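Long-range contact in butyryl-CoA dehydrogenase (Marinomonas mediterranea, PDB 6CXT), which belongs to the acyl-CoA dehydrogenase family of flavoproteins and holds flavin-adenine dinucleotide as its cofactor: residues Ala122-Glu127 with Tyr166-Thr171. Numbering follows the deposited sequence.
Sequences ANAISE and YVVYAT. With FAD (flavin-adenine dinucleotide), chain D.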
ATOM      1  N   ALA B 122     -18.774  29.426  13.541  1.00 19.42           N
ATOM      2  CA  ALA B 122     -18.356  28.769  12.335  1.00 20.06           C
ATOM      3  C   ALA B 122     -17.071  29.446  11.932  1.00 21.56           C
ATOM      4  O   ALA B 122     -16.918  30.666  12.072  1.00 22.10           O
ATOM      5  CB  ALA B 122     -19.419  28.965  11.243  1.00 19.39           C
ATOM      6  N   ASN B 123     -16.171  28.692  11.336  1.00 20.60           N
ATOM      7  CA  ASN B 123     -14.893  29.146  10.832  1.00 21.77           C
ATOM      8  C   ASN B 123     -15.005  29.376   9.311  1.00 19.73           C
ATOM      9  O   ASN B 123     -15.415  28.492   8.611  1.00 21.61           O
ATOM     10  CB  ASN B 123     -13.860  28.070  11.159  1.00 25.06           C
ATOM     11  CG  ASN B 123     -12.480  28.419  10.711  1.00 31.84           C
ATOM     12  OD1 ASN B 123     -11.764  27.574  10.201  1.00 32.16           O
ATOM     13  ND2 ASN B 123     -12.092  29.623  10.934  1.00 31.29           N
ATOM     14  N   ALA B 124     -14.583  30.527   8.796  1.00 18.83           N
ATOM     15  CA  ALA B 124     -14.781  30.799   7.388  1.00 19.36           C
ATOM     16  C   ALA B 124     -13.547  31.371   6.710  1.00 22.63           C
ATOM     17  O   ALA B 124     -13.272  32.586   6.799  1.00 22.61           O
ATOM     18  CB  ALA B 124     -16.002  31.714   7.170  1.00 20.81           C
ATOM     19  N   ILE B 125     -12.807  30.511   6.003  1.00 23.02           N
ATOM     20  CA  ILE B 125     -11.619  30.992   5.273  1.00 22.86           C
ATOM     21  C   ILE B 125     -11.662  30.583   3.806  1.00 25.19           C
ATOM     22  O   ILE B 125     -11.373  31.425   2.947  1.00 22.50           O
ATOM     23  CB  ILE B 125     -10.276  30.610   6.010  1.00 24.78           C
ATOM     24  CG1 ILE B 125      -9.086  31.240   5.278  1.00 24.18           C
ATOM     25  CG2 ILE B 125     -10.075  29.066   6.053  1.00 23.58           C
ATOM     26  CD1 ILE B 125      -7.775  31.243   6.001  1.00 22.56           C
ATOM     27  N   SER B 126     -12.081  29.326   3.493  1.00 21.45           N
ATOM     28  CA  SER B 126     -12.005  28.795   2.112  1.00 23.88           C
ATOM     29  C   SER B 126     -12.900  29.621   1.165  1.00 24.84           C
ATOM     30  O   SER B 126     -13.963  30.081   1.600  1.00 23.36           O
ATOM     31  CB  SER B 126     -12.431  27.296   2.072  1.00 22.88           C
ATOM     32  OG  SER B 126     -11.602  26.590   3.015  1.00 22.26           O
ATOM     33  N   GLU B 127     -12.484  29.812  -0.083  1.00 22.84           N
ATOM     34  CA  GLU B 127     -13.312  30.527  -1.033  1.00 24.51           C
ATOM     35  C   GLU B 127     -13.419  29.752  -2.281  1.00 25.24           C
ATOM     36  O   GLU B 127     -12.798  28.692  -2.378  1.00 25.46           O
ATOM     37  CB  GLU B 127     -12.672  31.914  -1.373  1.00 24.53           C
ATOM     38  CG  GLU B 127     -12.498  32.741  -0.116  1.00 25.07           C
ATOM     39  CD  GLU B 127     -11.672  34.028  -0.304  1.00 30.18           C
ATOM     40  OE1 GLU B 127     -10.955  34.141  -1.317  1.00 31.64           O
ATOM     41  OE2 GLU B 127     -11.729  34.870   0.632  1.00 27.59           O
ATOM     42  N   TYR B 166     -19.397  34.152  12.686  1.00 21.79           N
ATOM     43  CA  TYR B 166     -18.386  33.636  11.752  1.00 21.82           C
ATOM     44  C   TYR B 166     -17.039  34.174  12.117  1.00 24.20           C
ATOM     45  O   TYR B 166     -16.895  35.379  12.336  1.00 23.73           O
ATOM     46  CB  TYR B 166     -18.690  34.047  10.348  1.00 19.90           C
ATOM     47  CG  TYR B 166     -20.019  33.530   9.933  1.00 24.13           C
ATOM     48  CD1 TYR B 166     -20.176  32.182   9.512  1.00 21.62           C
ATOM     49  CD2 TYR B 166     -21.156  34.353   9.992  1.00 22.52           C
ATOM     50  CE1 TYR B 166     -21.432  31.683   9.122  1.00 19.56           C
ATOM     51  CE2 TYR B 166     -22.427  33.850   9.624  1.00 24.35           C
ATOM     52  CZ  TYR B 166     -22.556  32.529   9.181  1.00 23.51           C
ATOM     53  OH  TYR B 166     -23.818  32.058   8.873  1.00 19.81           O
ATOM     54  N   VAL B 167     -16.029  33.300  12.237  1.00 22.24           N
ATOM     55  CA  VAL B 167     -14.629  33.822  12.296  1.00 20.06           C
ATOM     56  C   VAL B 167     -14.175  33.876  10.851  1.00 22.28           C
ATOM     57  O   VAL B 167     -14.028  32.840  10.192  1.00 23.93           O
ATOM     58  CB  VAL B 167     -13.741  32.922  13.188  1.00 20.28           C
ATOM     59  CG1 VAL B 167     -12.315  33.426  13.236  1.00 20.29           C
ATOM     60  CG2 VAL B 167     -14.334  32.815  14.568  1.00 21.73           C
ATOM     61  N   VAL B 168     -13.945  35.076  10.330  1.00 20.85           N
ATOM     62  CA  VAL B 168     -13.804  35.292   8.896  1.00 21.68           C
ATOM     63  C   VAL B 168     -12.403  35.843   8.701  1.00 24.51           C
ATOM     64  O   VAL B 168     -11.970  36.673   9.500  1.00 23.92           O
ATOM     65  CB  VAL B 168     -14.836  36.315   8.413  1.00 22.65           C
ATOM     66  CG1 VAL B 168     -14.686  36.644   6.933  1.00 21.37           C
ATOM     67  CG2 VAL B 168     -16.228  35.792   8.710  1.00 20.93           C
ATOM     68  N   TYR B 169     -11.711  35.352   7.668  1.00 22.84           N
ATOM     69  CA  TYR B 169     -10.338  35.743   7.380  1.00 23.23           C
ATOM     70  C   TYR B 169     -10.420  36.506   6.076  1.00 23.19           C
ATOM     71  O   TYR B 169     -11.011  36.027   5.100  1.00 25.16           O
ATOM     72  CB  TYR B 169      -9.381  34.470   7.319  1.00 22.59           C
ATOM     73  CG  TYR B 169      -9.218  33.838   8.676  1.00 22.20           C
ATOM     74  CD1 TYR B 169     -10.125  32.872   9.148  1.00 21.12           C
ATOM     75  CD2 TYR B 169      -8.159  34.166   9.479  1.00 20.12           C
ATOM     76  CE1 TYR B 169     -10.000  32.338  10.413  1.00 20.91           C
ATOM     77  CE2 TYR B 169      -8.009  33.611  10.741  1.00 22.26           C
ATOM     78  CZ  TYR B 169      -8.920  32.690  11.191  1.00 21.33           C
ATOM     79  OH  TYR B 169      -8.751  32.162  12.440  1.00 21.42           O
ATOM     80  N   ALA B 170      -9.876  37.741   6.054  1.00 23.47           N
ATOM     81  CA  ALA B 170     -10.123  38.657   4.935  1.00 23.47           C
ATOM     82  C   ALA B 170      -8.814  39.393   4.586  1.00 22.81           C
ATOM     83  O   ALA B 170      -7.987  39.549   5.452  1.00 22.58           O
ATOM     84  CB  ALA B 170     -11.226  39.670   5.285  1.00 25.14           C
ATOM     85  N   THR B 171      -8.647  39.795   3.335  1.00 24.24           N
ATOM     86  CA  THR B 171      -7.451  40.589   2.979  1.00 26.94           C
ATOM     87  C   THR B 171      -7.653  42.065   3.400  1.00 29.27           C
ATOM     88  O   THR B 171      -8.590  42.724   2.912  1.00 27.49           O
ATOM     89  CB  THR B 171      -7.196  40.493   1.488  1.00 27.33           C
ATOM     90  OG1 THR B 171      -7.032  39.104   1.165  1.00 29.69           O
ATOM     91  CG2 THR B 171      -5.873  41.249   1.101  1.00 27.42           C
TER
HETATM   92  PA  FAD D 401      -7.936  22.226  -3.604  1.00 20.46           P
HETATM   93  O1A FAD D 401      -7.116  23.091  -2.665  1.00 22.42           O
HETATM   94  O2A FAD D 401      -8.509  22.694  -4.932  1.00 21.99           O
HETATM   95  O5B FAD D 401      -7.119  20.835  -3.815  1.00 21.52           O
HETATM   96  C5B FAD D 401      -7.498  19.857  -4.811  1.00 20.34           C
HETATM   97  C4B FAD D 401      -6.356  18.820  -4.810  1.00 20.31           C
HETATM   98  O4B FAD D 401      -5.098  19.476  -5.114  1.00 21.79           O
HETATM   99  C3B FAD D 401      -6.208  18.168  -3.439  1.00 21.48           C
HETATM  100  O3B FAD D 401      -5.785  16.830  -3.729  1.00 21.94           O
HETATM  101  C2B FAD D 401      -5.008  18.928  -2.831  1.00 21.26           C
HETATM  102  O2B FAD D 401      -4.322  18.203  -1.780  1.00 21.53           O
HETATM  103  C1B FAD D 401      -4.145  19.224  -4.095  1.00 21.91           C
HETATM  104  N9A FAD D 401      -3.248  20.361  -3.802  1.00 22.91           N
HETATM  105  C8A FAD D 401      -3.588  21.671  -3.666  1.00 25.45           C
HETATM  106  N7A FAD D 401      -2.483  22.404  -3.285  1.00 25.52           N
HETATM  107  C5A FAD D 401      -1.433  21.546  -3.159  1.00 24.61           C
HETATM  108  C6A FAD D 401       0.009  21.621  -2.808  1.00 26.22           C
HETATM  109  N6A FAD D 401       0.610  22.812  -2.453  1.00 23.55           N
HETATM  110  N1A FAD D 401       0.719  20.452  -2.813  1.00 26.22           N
HETATM  111  C2A FAD D 401       0.167  19.231  -3.130  1.00 24.88           C
HETATM  112  N3A FAD D 401      -1.135  19.114  -3.479  1.00 20.63           N
HETATM  113  C4A FAD D 401      -1.960  20.196  -3.503  1.00 22.65           C
HETATM  114  N1  FAD D 401     -13.263  25.448   5.062  1.00 22.50           N
HETATM  115  C2  FAD D 401     -13.506  26.477   5.952  1.00 23.13           C
HETATM  116  O2  FAD D 401     -12.972  27.586   5.675  1.00 25.50           O
HETATM  117  N3  FAD D 401     -14.281  26.348   7.067  1.00 23.03           N
HETATM  118  C4  FAD D 401     -14.920  25.192   7.337  1.00 23.31           C
HETATM  119  O4  FAD D 401     -15.623  25.100   8.344  1.00 24.02           O
HETATM  120  C4X FAD D 401     -14.720  24.026   6.408  1.00 23.41           C
HETATM  121  N5  FAD D 401     -15.339  22.836   6.577  1.00 23.01           N
HETATM  122  C5X FAD D 401     -15.211  21.803   5.698  1.00 21.15           C
HETATM  123  C6  FAD D 401     -15.914  20.598   5.967  1.00 20.91           C
HETATM  124  C7  FAD D 401     -15.810  19.525   5.058  1.00 21.95           C
HETATM  125  C7M FAD D 401     -16.591  18.263   5.332  1.00 20.66           C
HETATM  126  C8  FAD D 401     -14.977  19.647   3.850  1.00 22.01           C
HETATM  127  C8M FAD D 401     -14.851  18.507   2.896  1.00 19.36           C
HETATM  128  C9  FAD D 401     -14.250  20.829   3.593  1.00 20.05           C
HETATM  129  C9A FAD D 401     -14.348  21.910   4.499  1.00 21.96           C
HETATM  130  N10 FAD D 401     -13.663  23.147   4.278  1.00 20.75           N
HETATM  131  C10 FAD D 401     -13.845  24.216   5.223  1.00 24.46           C
HETATM  132  C1' FAD D 401     -12.824  23.357   3.106  1.00 20.19           C
HETATM  133  C2' FAD D 401     -11.504  22.570   3.283  1.00 21.25           C
HETATM  134  O2' FAD D 401     -10.624  23.132   4.271  1.00 22.41           O
HETATM  135  C3' FAD D 401     -10.861  22.408   1.915  1.00 21.65           C
HETATM  136  O3' FAD D 401     -11.736  21.551   1.153  1.00 21.00           O
HETATM  137  C4' FAD D 401      -9.389  21.963   1.852  1.00 21.48           C
HETATM  138  O4' FAD D 401      -8.520  23.011   2.390  1.00 23.58           O
HETATM  139  C5' FAD D 401      -8.958  21.673   0.407  1.00 23.40           C
HETATM  140  O5' FAD D 401      -9.320  22.802  -0.399  1.00 21.91           O
HETATM  141  P   FAD D 401     -10.103  22.562  -1.742  1.00 22.98           P
HETATM  142  O1P FAD D 401     -10.320  23.901  -2.455  1.00 22.41           O
HETATM  143  O2P FAD D 401     -11.365  21.743  -1.549  1.00 21.90           O
HETATM  144  O3P FAD D 401      -9.163  21.689  -2.705  1.00 20.24           O
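Asn123 sets its amide against the rim of the Tyr169 ring: ND2 lies at the ring edge, in its plane, 3.5 Å from CE1, with amide and ring planes 88° apart. With CG anti to the backbone N (chi1 -179°), the amide extends to the ring, while OD1 is hydrogen-bonded to N24 of the bound FK4. An asparagine suits this place: its short amide lies against Phe235 and Met239 of helix 231-245, and its polar tip serves the ligand. Ile125 meets the same tyrosine nearer its root, a branched apolar chain suiting the buried base of the ring, with CG1 and CD1 both 3.8 Å from Tyr169 CB. Phe235 adds an edge-to-face contact to that ring. The backbones form a parallel pair in the middle, beta domain of the acyl-CoA dehydrogenase fold: Val167 N donates to Ala122 O and Ala124 N to Val167 O, each at 2.8 Å, and Tyr169 N reaches Ala124 O at a longer 3.3 Å. On the face of Ala122 and Ala124 the methyl groups let strand 147-158 come close, Val157 touching both, and Ala122 CB touches Tyr166 CD1 at 3.7 Å. The strand's other edge faces the flavin: Asn123 O takes the N-H of FAD N3 at 2.9 Å, and past the strand end FAD O2 accepts both Ile125 N and Ser126 N, the latter nearly straight at 174°.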